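Local coordinates for protein methylmalonyl-CoA carboxyltransferase 12S subunit (Propionibacterium freudenreichii, PDB 1ON3) that transfers the carboxyl group of methylmalonyl-CoA to the biotin of the 1.3S subunit, as the hexameric core of the transcarboxylase complex, at residues E21-Q24 / V25-G29; V35-Q38 / H39-K43. All coordinates share one frame; numbering follows the deposited sequence.

Contact 1 of 2, residues E21-Q24 / V25-G29; sequences EQRQ and VIEAG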
ATOM      1  N   GLU E  21      39.708 -25.670 -23.185  1.00 20.22           N
ATOM      2  CA  GLU E  21      40.958 -25.966 -22.478  1.00 23.80           C
ATOM      3  C   GLU E  21      41.085 -25.126 -21.202  1.00 21.89           C
ATOM      4  O   GLU E  21      41.415 -25.643 -20.128  1.00 18.43           O
ATOM      5  CB  GLU E  21      42.160 -25.698 -23.401  1.00 22.71           C
ATOM      6  CG  GLU E  21      42.193 -26.641 -24.597  1.00 29.30           C
ATOM      7  CD  GLU E  21      43.243 -26.292 -25.651  1.00 34.76           C
ATOM      8  OE1 GLU E  21      43.499 -27.165 -26.505  1.00 37.68           O
ATOM      9  OE2 GLU E  21      43.795 -25.167 -25.647  1.00 32.35           O
ATOM     10  N   GLN E  22      40.824 -23.830 -21.327  1.00 18.18           N
ATOM     11  CA  GLN E  22      40.920 -22.920 -20.189  1.00 21.15           C
ATOM     12  C   GLN E  22      39.888 -23.240 -19.113  1.00 16.13           C
ATOM     13  O   GLN E  22      40.178 -23.154 -17.927  1.00 16.12           O
ATOM     14  CB  GLN E  22      40.744 -21.474 -20.654  1.00 19.79           C
ATOM     15  CG  GLN E  22      41.816 -21.017 -21.623  1.00 27.16           C
ATOM     16  CD  GLN E  22      43.203 -21.099 -21.017  1.00 29.17           C
ATOM     17  OE1 GLN E  22      44.110 -21.710 -21.587  1.00 32.95           O
ATOM     18  NE2 GLN E  22      43.377 -20.484 -19.852  1.00 29.49           N
ATOM     19  N   ARG E  23      38.680 -23.606 -19.527  1.00 19.67           N
ATOM     20  CA  ARG E  23      37.644 -23.932 -18.558  1.00 13.36           C
ATOM     21  C   ARG E  23      38.058 -25.200 -17.824  1.00 17.25           C
ATOM     22  O   ARG E  23      37.924 -25.310 -16.599  1.00 16.72           O
ATOM     23  CB  ARG E  23      36.307 -24.155 -19.259  1.00 18.70           C
ATOM     24  CG  ARG E  23      35.123 -24.193 -18.288  1.00 19.84           C
ATOM     25  CD  ARG E  23      33.846 -24.637 -18.981  1.00 15.85           C
ATOM     26  NE  ARG E  23      33.498 -23.788 -20.115  1.00 16.35           N
ATOM     27  CZ  ARG E  23      33.130 -22.511 -20.028  1.00 15.98           C
ATOM     28  NH1 ARG E  23      33.060 -21.900 -18.857  1.00 17.49           N
ATOM     29  NH2 ARG E  23      32.805 -21.850 -21.124  1.00 15.70           N
ATOM     30  N   GLN E  24      38.589 -26.158 -18.572  1.00 20.89           N
ATOM     31  CA  GLN E  24      39.020 -27.412 -17.968  1.00 25.63           C
ATOM     32  C   GLN E  24      40.072 -27.158 -16.890  1.00 23.06           C
ATOM     33  O   GLN E  24      40.076 -27.814 -15.849  1.00 24.02           O
ATOM     34  CB  GLN E  24      39.576 -28.353 -19.044  1.00 28.98           C
ATOM     35  CG  GLN E  24      39.582 -29.815 -18.633  1.00 43.95           C
ATOM     36  CD  GLN E  24      40.680 -30.157 -17.638  1.00 50.62           C
ATOM     37  OE1 GLN E  24      40.633 -31.202 -16.982  1.00 57.64           O
ATOM     38  NE2 GLN E  24      41.682 -29.289 -17.533  1.00 55.45           N
ATOM     39  N   VAL E  25      40.962 -26.203 -17.133  1.00 21.92           N
ATOM     40  CA  VAL E  25      41.991 -25.884 -16.149  1.00 22.05           C
ATOM     41  C   VAL E  25      41.381 -25.261 -14.893  1.00 22.80           C
ATOM     42  O   VAL E  25      41.753 -25.613 -13.774  1.00 19.56           O
ATOM     43  CB  VAL E  25      43.038 -24.920 -16.732  1.00 24.60           C
ATOM     44  CG1 VAL E  25      43.956 -24.402 -15.624  1.00 21.21           C
ATOM     45  CG2 VAL E  25      43.854 -25.645 -17.792  1.00 24.49           C
ATOM     46  N   ILE E  26      40.449 -24.330 -15.071  1.00 18.99           N
ATOM     47  CA  ILE E  26      39.824 -23.710 -13.912  1.00 17.55           C
ATOM     48  C   ILE E  26      39.167 -24.779 -13.048  1.00 16.47           C
ATOM     49  O   ILE E  26      39.324 -24.793 -11.825  1.00 18.95           O
ATOM     50  CB  ILE E  26      38.722 -22.704 -14.306  1.00 20.55           C
ATOM     51  CG1 ILE E  26      39.314 -21.547 -15.112  1.00 21.86           C
ATOM     52  CG2 ILE E  26      38.061 -22.153 -13.049  1.00 19.58           C
ATOM     53  CD1 ILE E  26      40.244 -20.668 -14.323  1.00 23.39           C
ATOM     54  N   GLU E  27      38.428 -25.671 -13.692  1.00 17.40           N
ATOM     55  CA  GLU E  27      37.714 -26.710 -12.969  1.00 21.80           C
ATOM     56  C   GLU E  27      38.645 -27.672 -12.240  1.00 23.82           C
ATOM     57  O   GLU E  27      38.224 -28.363 -11.315  1.00 21.57           O
ATOM     58  CB  GLU E  27      36.788 -27.458 -13.932  1.00 23.11           C
ATOM     59  CG  GLU E  27      35.935 -26.505 -14.769  1.00 25.35           C
ATOM     60  CD  GLU E  27      34.863 -27.200 -15.584  1.00 31.54           C
ATOM     61  OE1 GLU E  27      35.044 -28.389 -15.923  1.00 35.55           O
ATOM     62  OE2 GLU E  27      33.845 -26.546 -15.903  1.00 27.18           O
ATOM     63  N   ALA E  28      39.910 -27.711 -12.650  1.00 21.98           N
ATOM     64  CA  ALA E  28      40.877 -28.593 -11.999  1.00 21.54           C
ATOM     65  C   ALA E  28      41.193 -28.046 -10.609  1.00 19.32           C
ATOM     66  O   ALA E  28      41.829 -28.715  -9.795  1.00 21.30           O
ATOM     67  CB  ALA E  28      42.167 -28.701 -12.841  1.00 22.39           C
ATOM     68  N   GLY E  29      40.732 -26.829 -10.335  1.00 18.65           N
ATOM     69  CA  GLY E  29      40.973 -26.230  -9.037  1.00 17.17           C
ATOM     70  C   GLY E  29      42.434 -26.206  -8.639  1.00 19.67           C
ATOM     71  O   GLY E  29      43.286 -25.790  -9.418  1.00 19.62           O
TER

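Contact 2 of 2, residues V35-Q38 / H39-K43; sequences VEKQ and HSQGK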
ATOM      1  N   VAL E  35      43.618 -32.306  -4.822  1.00 21.19           N
ATOM      2  CA  VAL E  35      42.333 -32.978  -4.985  1.00 20.60           C
ATOM      3  C   VAL E  35      42.453 -34.362  -4.342  1.00 20.60           C
ATOM      4  O   VAL E  35      41.552 -34.806  -3.639  1.00 15.33           O
ATOM      5  CB  VAL E  35      41.969 -33.136  -6.477  1.00 18.82           C
ATOM      6  CG1 VAL E  35      40.860 -34.166  -6.650  1.00 19.15           C
ATOM      7  CG2 VAL E  35      41.526 -31.794  -7.036  1.00 23.20           C
ATOM      8  N   GLU E  36      43.574 -35.044  -4.572  1.00 20.47           N
ATOM      9  CA  GLU E  36      43.766 -36.358  -3.975  1.00 19.68           C
ATOM     10  C   GLU E  36      43.802 -36.246  -2.465  1.00 21.15           C
ATOM     11  O   GLU E  36      43.264 -37.102  -1.764  1.00 19.22           O
ATOM     12  CB  GLU E  36      45.060 -37.012  -4.468  1.00 25.27           C
ATOM     13  CG  GLU E  36      44.993 -37.461  -5.901  1.00 29.42           C
ATOM     14  CD  GLU E  36      46.301 -38.045  -6.396  1.00 38.21           C
ATOM     15  OE1 GLU E  36      46.366 -38.388  -7.597  1.00 35.60           O
ATOM     16  OE2 GLU E  36      47.253 -38.163  -5.587  1.00 39.14           O
ATOM     17  N   LYS E  37      44.429 -35.195  -1.949  1.00 17.61           N
ATOM     18  CA  LYS E  37      44.482 -35.045  -0.501  1.00 21.48           C
ATOM     19  C   LYS E  37      43.070 -34.842   0.053  1.00 23.86           C
ATOM     20  O   LYS E  37      42.711 -35.408   1.096  1.00 21.84           O
ATOM     21  CB  LYS E  37      45.369 -33.868  -0.100  1.00 20.58           C
ATOM     22  CG  LYS E  37      45.437 -33.655   1.407  1.00 24.96           C
ATOM     23  CD  LYS E  37      46.481 -32.607   1.772  1.00 30.17           C
ATOM     24  CE  LYS E  37      46.680 -32.516   3.279  1.00 35.12           C
ATOM     25  NZ  LYS E  37      47.782 -31.567   3.643  1.00 35.19           N
ATOM     26  N   GLN E  38      42.276 -34.028  -0.642  1.00 20.19           N
ATOM     27  CA  GLN E  38      40.903 -33.766  -0.217  1.00 18.24           C
ATOM     28  C   GLN E  38      40.191 -35.118  -0.149  1.00 18.46           C
ATOM     29  O   GLN E  38      39.590 -35.471   0.872  1.00 18.37           O
ATOM     30  CB  GLN E  38      40.201 -32.827  -1.215  1.00 18.60           C
ATOM     31  CG  GLN E  38      38.724 -32.540  -0.887  1.00 15.96           C
ATOM     32  CD  GLN E  38      38.511 -31.359   0.056  1.00 19.41           C
ATOM     33  OE1 GLN E  38      39.426 -30.926   0.777  1.00 15.53           O
ATOM     34  NE2 GLN E  38      37.285 -30.836   0.064  1.00 17.36           N
ATOM     35  N   HIS E  39      40.284 -35.886  -1.230  1.00 18.54           N
ATOM     36  CA  HIS E  39      39.659 -37.195  -1.273  1.00 19.98           C
ATOM     37  C   HIS E  39      40.168 -38.149  -0.197  1.00 20.26           C
ATOM     38  O   HIS E  39      39.394 -38.918   0.379  1.00 20.52           O
ATOM     39  CB  HIS E  39      39.857 -37.814  -2.649  1.00 19.41           C
ATOM     40  CG  HIS E  39      38.938 -37.257  -3.684  1.00 22.33           C
ATOM     41  ND1 HIS E  39      39.198 -37.341  -5.034  1.00 20.85           N
ATOM     42  CD2 HIS E  39      37.743 -36.632  -3.567  1.00 20.93           C
ATOM     43  CE1 HIS E  39      38.202 -36.791  -5.706  1.00 21.77           C
ATOM     44  NE2 HIS E  39      37.306 -36.353  -4.839  1.00 21.35           N
ATOM     45  N   SER E  40      41.463 -38.099   0.082  1.00 20.84           N
ATOM     46  CA  SER E  40      42.034 -38.979   1.092  1.00 23.18           C
ATOM     47  C   SER E  40      41.460 -38.655   2.467  1.00 25.79           C
ATOM     48  O   SER E  40      41.387 -39.531   3.324  1.00 26.81           O
ATOM     49  CB  SER E  40      43.558 -38.843   1.126  1.00 23.72           C
ATOM     50  OG  SER E  40      43.941 -37.646   1.778  1.00 33.07           O
ATOM     51  N   GLN E  41      41.048 -37.402   2.671  1.00 24.84           N
ATOM     52  CA  GLN E  41      40.485 -36.978   3.951  1.00 22.62           C
ATOM     53  C   GLN E  41      39.001 -37.299   4.049  1.00 18.93           C
ATOM     54  O   GLN E  41      38.330 -36.887   4.998  1.00 21.83           O
ATOM     55  CB  GLN E  41      40.699 -35.477   4.163  1.00 23.65           C
ATOM     56  CG  GLN E  41      42.153 -35.064   4.163  1.00 27.74           C
ATOM     57  CD  GLN E  41      42.344 -33.566   4.332  1.00 31.28           C
ATOM     58  OE1 GLN E  41      41.606 -32.765   3.766  1.00 33.72           O
ATOM     59  NE2 GLN E  41      43.357 -33.183   5.098  1.00 33.46           N
ATOM     60  N   GLY E  42      38.502 -38.043   3.071  1.00 19.65           N
ATOM     61  CA  GLY E  42      37.102 -38.430   3.050  1.00 19.81           C
ATOM     62  C   GLY E  42      36.127 -37.325   2.670  1.00 22.46           C
ATOM     63  O   GLY E  42      34.957 -37.381   3.055  1.00 20.54           O
ATOM     64  N   LYS E  43      36.601 -36.340   1.905  1.00 20.68           N
ATOM     65  CA  LYS E  43      35.781 -35.204   1.473  1.00 20.54           C
ATOM     66  C   LYS E  43      35.706 -35.128  -0.043  1.00 20.34           C
ATOM     67  O   LYS E  43      36.667 -35.461  -0.735  1.00 19.24           O
ATOM     68  CB  LYS E  43      36.388 -33.879   1.948  1.00 20.44           C
ATOM     69  CG  LYS E  43      36.754 -33.808   3.409  1.00 20.08           C
ATOM     70  CD  LYS E  43      37.632 -32.596   3.660  1.00 26.61           C
ATOM     71  CE  LYS E  43      38.265 -32.659   5.039  1.00 32.13           C
ATOM     72  NZ  LYS E  43      39.313 -31.616   5.203  1.00 34.87           N
TER
HETATM   73  O   HOH W   1      38.859 -29.688   3.352  1.00 16.37           O
HETATM   74  O   HOH W   2      42.076 -31.200   1.624  1.00 21.85           O

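Contact 1 of 2, residues E21-Q24 / V25-G29
Val-25, Ile-26 and Glu-27 each donate their backbone N-H to the carbonyl four residues earlier, on Glu-21, Gln-22 and Arg-23, and so continue the last turns of helix 12-27. The bonds straighten along the series, and Glu-27 N to Arg-23 O, 3.0 Å long with an N-H...O angle of 169°, is nearly linear. The next, Ala-28 N to Gln-24 O at 3.2 Å, is weak and strongly bent, and Gly-29 then leaves helical geometry with positive phi. Among the side chains the clearest meeting is between Arg-23 and Glu-27. Both CG and CD of the arginine lie 3.6 Å from Glu-27 OE2, so the carboxylate rests against the aliphatic part of its neighbour and not against the guanidinium, whose NE stays 5.0 Å from OE2. A bend at chi3 (-57°) turns the guanidinium off the extended line of the chain, and its plane stands 53° from that of the carboxylate. Val-25 CG2, beside its own backbone N, approaches Glu-21 O to 3.4 Å, while Ile-26 CG1 comes equally close to Gln-22 O. The polar end of Arg-23 is engaged across a subunit boundary, by a salt bridge to Asp-488 and a hydrogen bond to Val-489 of the second subunit. Opposite charges one turn apart thus stay out of contact here: Glu-27 can probably add only a weak attraction, while the arginine's directional bonds serve the hexamer interface.

Contact 2 of 2, residues V35-Q38 / H39-K43
Lys-37 O is gripped by two donors, Ser-40 OG at 2.6 Å and the backbone N of Gln-41 at 3.0 Å. The hydroxyl reaches back because chi1 of Ser-40 (76°) sets OG between its own N and carbonyl carbon, and it meets the carbonyl from well off the C=O direction, at 118°. Gln-38 O, one residue on, takes Lys-43 N at 3.3 Å and a weak bond from Gln-41 N. Beyond the backbone, the Gln-38 side chain crosses that of Lys-43 at about a right angle, its amide carbon CD lying 3.8 Å from Lys-43 CB. Gln-38 OE1 accepts from one water, which also donates to Gln-41 OE1; a second water, accepting from Lys-43 NZ, lies 2.9 Å from Gln-38 OE1. The ammonium donates to Gln-41 OE1 as well (2.9 Å), from above the amide plane. Were Gln-41 replaced by an alanine, Lys-43 NZ would probably lose this acceptor, and the water bridging the two glutamines its link to this side. The amide nitrogen of Gln-38 turns elsewhere, to Asp-138 and Gln-44 O. On another side of the helix, Val-35 CG1 lies 3.9 Å from His-39 CE1, the two side chains pointing the same way, while His-39 NE2 bonds to Glu-48. The bonds from Lys-43 N to Gln-38 O and from Gly-42 N to His-39 O, with positive phi at Gly-42, make a Schellman motif that closes helix 32-40 near bound methylmalonyl-CoA.

Contacts 1 and 2 illustrate how two successive helices can end in different surroundings. Their centres lie about 19 Å apart, and a short connection joins helix 12-27 to helix 32-40; between the two contacts, Ala-28 O packs against Val-35 CG2 at 4.1 Å. Contact 1 is a surface contact with none of its touching residues buried, and its one arginine bonds to another subunit. Contact 2 is partly buried, with no other protein chain touching its segments: Gln-38, His-39, Gln-41 and Lys-43 bond to waters or to residues of the same chain, and the Gln-41 side chain lies about 5 Å from bound methylmalonyl-CoA. Glycine with positive phi occurs in both, and a Schellman motif is clear at contact 2.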